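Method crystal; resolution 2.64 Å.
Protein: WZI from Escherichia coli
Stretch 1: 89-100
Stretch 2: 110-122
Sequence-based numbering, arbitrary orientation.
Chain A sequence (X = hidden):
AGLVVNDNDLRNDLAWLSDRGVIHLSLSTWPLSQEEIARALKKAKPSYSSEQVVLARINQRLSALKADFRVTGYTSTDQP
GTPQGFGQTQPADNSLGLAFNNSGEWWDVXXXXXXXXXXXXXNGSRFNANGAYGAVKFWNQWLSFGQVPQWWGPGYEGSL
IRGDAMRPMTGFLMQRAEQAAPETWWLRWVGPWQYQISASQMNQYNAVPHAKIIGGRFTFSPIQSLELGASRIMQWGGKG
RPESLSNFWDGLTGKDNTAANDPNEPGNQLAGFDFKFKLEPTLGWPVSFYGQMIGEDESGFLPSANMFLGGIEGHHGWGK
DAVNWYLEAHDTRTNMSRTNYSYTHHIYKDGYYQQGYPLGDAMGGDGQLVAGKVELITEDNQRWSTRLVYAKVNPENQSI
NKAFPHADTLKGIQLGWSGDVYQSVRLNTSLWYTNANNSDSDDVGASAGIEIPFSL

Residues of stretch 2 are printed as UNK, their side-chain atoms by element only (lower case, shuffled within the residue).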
# COMPACT_ATOMS: atom_id res chain seq x y z
N THR A 89 7.15 2.70 4.41
CA THR A 89 7.11 3.62 5.57
C THR A 89 7.36 2.83 6.87
O THR A 89 6.49 2.11 7.34
CB THR A 89 5.76 4.39 5.72
OG1 THR A 89 5.51 5.23 4.58
CG2 THR A 89 5.78 5.28 6.97
N GLN A 90 8.56 2.97 7.44
CA GLN A 90 8.85 2.39 8.75
C GLN A 90 8.42 3.34 9.89
O GLN A 90 8.61 4.56 9.79
CB GLN A 90 10.34 2.08 8.85
CG GLN A 90 10.76 0.89 8.01
CD GLN A 90 10.58 -0.46 8.70
OE1 GLN A 90 10.24 -0.54 9.89
NE2 GLN A 90 10.82 -1.53 7.95
N PRO A 91 7.84 2.79 10.97
CA PRO A 91 7.29 3.60 12.05
C PRO A 91 8.31 4.05 13.10
O PRO A 91 7.98 4.82 14.00
CB PRO A 91 6.27 2.66 12.67
CG PRO A 91 6.92 1.33 12.55
CD PRO A 91 7.60 1.35 11.21
N ALA A 92 9.53 3.54 13.01
CA ALA A 92 10.57 3.90 13.97
C ALA A 92 11.94 3.75 13.33
O ALA A 92 12.10 3.00 12.36
CB ALA A 92 10.46 3.03 15.20
N ASP A 93 12.92 4.46 13.89
CA ASP A 93 14.29 4.44 13.37
C ASP A 93 14.95 3.06 13.47
O ASP A 93 15.81 2.71 12.66
CB ASP A 93 15.16 5.46 14.10
CG ASP A 93 14.77 6.90 13.77
OD1 ASP A 93 14.28 7.15 12.64
OD2 ASP A 93 14.98 7.78 14.65
N ASN A 94 14.55 2.30 14.49
CA ASN A 94 15.10 0.98 14.72
C ASN A 94 13.98 0.05 15.13
O ASN A 94 13.17 0.39 15.98
CB ASN A 94 16.16 1.00 15.82
CG ASN A 94 17.26 2.01 15.55
OD1 ASN A 94 17.89 2.01 14.49
ND2 ASN A 94 17.50 2.88 16.51
N SER A 95 13.93 -1.12 14.51
CA SER A 95 12.82 -2.03 14.73
C SER A 95 13.31 -3.47 14.74
O SER A 95 14.35 -3.79 14.18
CB SER A 95 11.78 -1.83 13.62
OG SER A 95 10.46 -1.96 14.12
N LEU A 96 12.57 -4.33 15.41
CA LEU A 96 12.85 -5.74 15.39
C LEU A 96 11.55 -6.51 15.50
O LEU A 96 10.77 -6.25 16.42
CB LEU A 96 13.77 -6.10 16.55
CG LEU A 96 14.30 -7.52 16.55
CD1 LEU A 96 14.93 -7.86 15.20
CD2 LEU A 96 15.30 -7.66 17.69
N GLY A 97 11.32 -7.43 14.56
CA GLY A 97 10.06 -8.15 14.46
C GLY A 97 10.26 -9.65 14.54
O GLY A 97 11.16 -10.19 13.90
N LEU A 98 9.43 -10.31 15.35
CA LEU A 98 9.37 -11.76 15.42
C LEU A 98 7.95 -12.20 15.07
O LEU A 98 7.00 -11.75 15.70
CB LEU A 98 9.72 -12.27 16.82
CG LEU A 98 11.08 -11.91 17.43
CD1 LEU A 98 11.29 -12.67 18.73
CD2 LEU A 98 12.23 -12.17 16.47
N ALA A 99 7.82 -13.08 14.07
CA ALA A 99 6.50 -13.55 13.64
C ALA A 99 6.41 -15.08 13.57
O ALA A 99 7.30 -15.74 13.04
CB ALA A 99 6.15 -12.95 12.29
N PHE A 100 5.32 -15.62 14.11
CA PHE A 100 4.96 -17.02 13.92
C PHE A 100 3.84 -17.10 12.89
O PHE A 100 2.82 -16.44 13.03
CB PHE A 100 4.48 -17.64 15.24
CG PHE A 100 3.83 -19.00 15.06
CD1 PHE A 100 4.60 -20.14 14.82
CD2 PHE A 100 2.44 -19.14 15.11
CE1 PHE A 100 4.00 -21.38 14.65
CE2 PHE A 100 1.84 -20.39 14.95
CZ PHE A 100 2.62 -21.50 14.71
N UNK A 110 -0.97 -15.19 11.52
CA UNK A 110 0.29 -14.45 11.52
C UNK A 110 0.42 -13.74 12.84
O UNK A 110 -0.19 -12.68 13.05
c UNK A 110 0.29 -13.47 10.35
n UNK A 110 3.15 -11.14 10.19
c UNK A 110 3.65 -12.25 9.64
c UNK A 110 1.57 -12.67 10.21
c UNK A 110 1.87 -11.36 10.54
n UNK A 110 2.69 -13.19 9.65
N UNK A 111 1.16 -14.32 13.78
CA UNK A 111 1.36 -13.70 15.08
C UNK A 111 2.65 -12.91 15.03
O UNK A 111 3.74 -13.48 14.94
c UNK A 111 1.46 -14.74 16.20
c UNK A 111 0.41 -16.43 17.71
c UNK A 111 0.21 -15.57 16.47
c UNK A 111 -1.01 -14.68 16.62
N UNK A 112 2.53 -11.59 15.10
CA UNK A 112 3.68 -10.70 14.93
C UNK A 112 3.91 -9.85 16.19
O UNK A 112 2.98 -9.24 16.72
c UNK A 112 4.50 -8.78 13.42
c UNK A 112 3.43 -9.81 13.71
c UNK A 112 5.77 -9.39 12.90
n UNK A 112 6.86 -9.21 13.63
o UNK A 112 5.77 -10.02 11.84
N UNK A 113 5.14 -9.83 16.67
CA UNK A 113 5.55 -8.95 17.75
C UNK A 113 6.64 -8.02 17.23
O UNK A 113 7.50 -8.45 16.46
N UNK A 114 6.58 -6.75 17.63
CA UNK A 114 7.60 -5.76 17.29
C UNK A 114 8.07 -4.99 18.53
O UNK A 114 7.26 -4.63 19.40
c UNK A 114 6.40 -5.38 15.10
n UNK A 114 5.11 -5.11 14.93
o UNK A 114 7.04 -6.09 14.32
c UNK A 114 7.07 -4.75 16.28
N UNK A 115 9.38 -4.72 18.60
CA UNK A 115 9.96 -3.82 19.57
C UNK A 115 10.70 -2.73 18.80
O UNK A 115 11.30 -2.99 17.76
c UNK A 115 11.28 -3.63 21.68
c UNK A 115 10.93 -4.53 20.51
c UNK A 115 12.19 -4.93 19.76
N UNK A 116 10.66 -1.51 19.34
CA UNK A 116 11.11 -0.32 18.60
C UNK A 116 12.05 0.62 19.36
O UNK A 116 12.04 0.67 20.59
c UNK A 116 9.88 0.46 18.14
o UNK A 116 7.16 -0.24 15.79
o UNK A 116 7.42 1.34 17.36
c UNK A 116 9.27 -0.10 16.88
c UNK A 116 7.84 0.37 16.66
N UNK A 117 12.82 1.37 18.59
CA UNK A 117 13.78 2.32 19.12
C UNK A 117 13.77 3.58 18.28
O UNK A 117 13.91 3.51 17.06
N UNK A 118 13.63 4.73 18.93
CA UNK A 118 13.63 6.01 18.24
C UNK A 118 12.36 6.15 17.44
O UNK A 118 12.39 6.16 16.21
N UNK A 119 11.23 6.24 18.15
CA UNK A 119 9.91 6.35 17.53
C UNK A 119 9.82 7.50 16.53
O UNK A 119 10.22 8.63 16.84
c UNK A 119 8.82 6.56 18.59
c UNK A 119 7.31 5.60 20.37
o UNK A 119 6.57 4.64 20.69
o UNK A 119 7.14 6.77 20.81
c UNK A 119 8.47 5.33 19.42
N UNK A 120 9.28 7.20 15.35
CA UNK A 120 8.89 8.22 14.39
C UNK A 120 7.40 8.48 14.58
O UNK A 120 6.97 9.61 14.77
c UNK A 120 9.19 7.76 12.97
c UNK A 120 10.64 7.40 12.71
n UNK A 120 11.71 5.51 8.97
n UNK A 120 12.20 6.50 10.99
c UNK A 120 10.80 6.75 11.34
n UNK A 120 13.89 5.74 9.63
c UNK A 120 12.60 5.92 9.87
N UNK A 121 6.61 7.40 14.52
CA UNK A 121 5.18 7.46 14.78
C UNK A 121 4.96 7.17 16.27
O UNK A 121 5.55 6.25 16.80
c UNK A 121 4.77 6.66 12.41
c UNK A 121 3.82 5.97 11.44
c UNK A 121 4.41 6.46 13.89
c UNK A 121 2.91 6.60 14.07
N UNK A 122 4.12 7.96 16.94
CA UNK A 122 3.86 7.76 18.37
C UNK A 122 3.17 6.45 18.64
O UNK A 122 2.55 5.86 17.75
o UNK A 122 3.73 10.05 19.12
c UNK A 122 2.98 8.87 18.94

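Position 110 carries one carbon and then a five-membered ring of three carbons and two nitrogens, which is the imidazole of histidine. A ring carbon, CE1 of H110, lies 3.7 Å from A99 CB, so the ring reaches the neighbouring strand although its CA-to-CB bond points away.

Position 111 has four carbons forked at the second, the pattern of leucine. L111 pairs with F100 through two backbone hydrogen bonds, F100 N to L111 O and L111 N to F100 O, both 2.8 Å, and its CD1 sits 4.3 Å from F100 CD2 on the same face of the sheet.

At position 112 three carbons run in line, the third bearing an oxygen and a nitrogen, as in glutamine. The end of the Q112 side chain leans toward stretch 1, with OE1 3.0 Å from A99 CB, while NE2 donates to the O of position 113 at 3.0 Å.

Position 113 has no side-chain atoms and is glycine. G113 N donates to L98 O at 2.8 Å and L98 N to G113 O at 2.9 Å.

Position 114 shows two carbons, the second with an oxygen and a nitrogen: asparagine. N114 faces G97 in a non-hydrogen-bonded pair. A CB on G97 would clash with Q112 NE2 and sit tightly against N114 OD1, so the bare glycine makes room for both amides.

Position 115 has one carbon carrying two more, the branched side chain of valine. V115 CG1 packs 3.8 Å from L96 CB, while the two backbones exchange hydrogen bonds, L96 N to V115 O and V115 N to L96 O, each 3.0 Å.

Three carbons ending in two oxygens at position 116 fit glutamate. The aliphatic part of E116 packs on stretch 1, with CG 3.7 Å from A92 CB; both carboxylate oxygens are hydrogen-bonded elsewhere in the structure.

Positions 117 and 118 both lack side-chain atoms and are glycines. G117 N donates to N94 O at 2.8 Å; G118, with a positive phi that favours glycine, accepts from D93 N through its O at 2.9 Å.

Position 119 again has three carbons and a terminal pair of oxygens. This second glutamate, E119, is exposed, and its side chain makes no contact with stretch 1; only its backbone comes near, E119 CA lying 4.1 Å from A92 CB.

Position 120 has three carbons, a nitrogen, and a carbon bearing two more nitrogens, an arginine. R120 NE forms a salt bridge with D93 OD1 at 2.7 Å, and NH1 makes a weak hydrogen bond to Q90 O at 3.3 Å.

Position 121 has four carbons forked at the first, with one arm two carbons long: isoleucine. I121 N and R120 N each donate to P91 O at 3.0 Å.

Position 122, one carbon and one oxygen, is serine; S122 points away without contact.

The contact is thus an antiparallel pair of strands, laced by backbone hydrogen bonds from F100–L111 to N94–G117. Past the corner at 117 and 118, R120 extends the association, its guanidinium edge meeting D93, at the corner of stretch 1, and Q90, while A92 C lies over one face.

Stretch 2, residues 110-122: HLQGNVEGGERIS
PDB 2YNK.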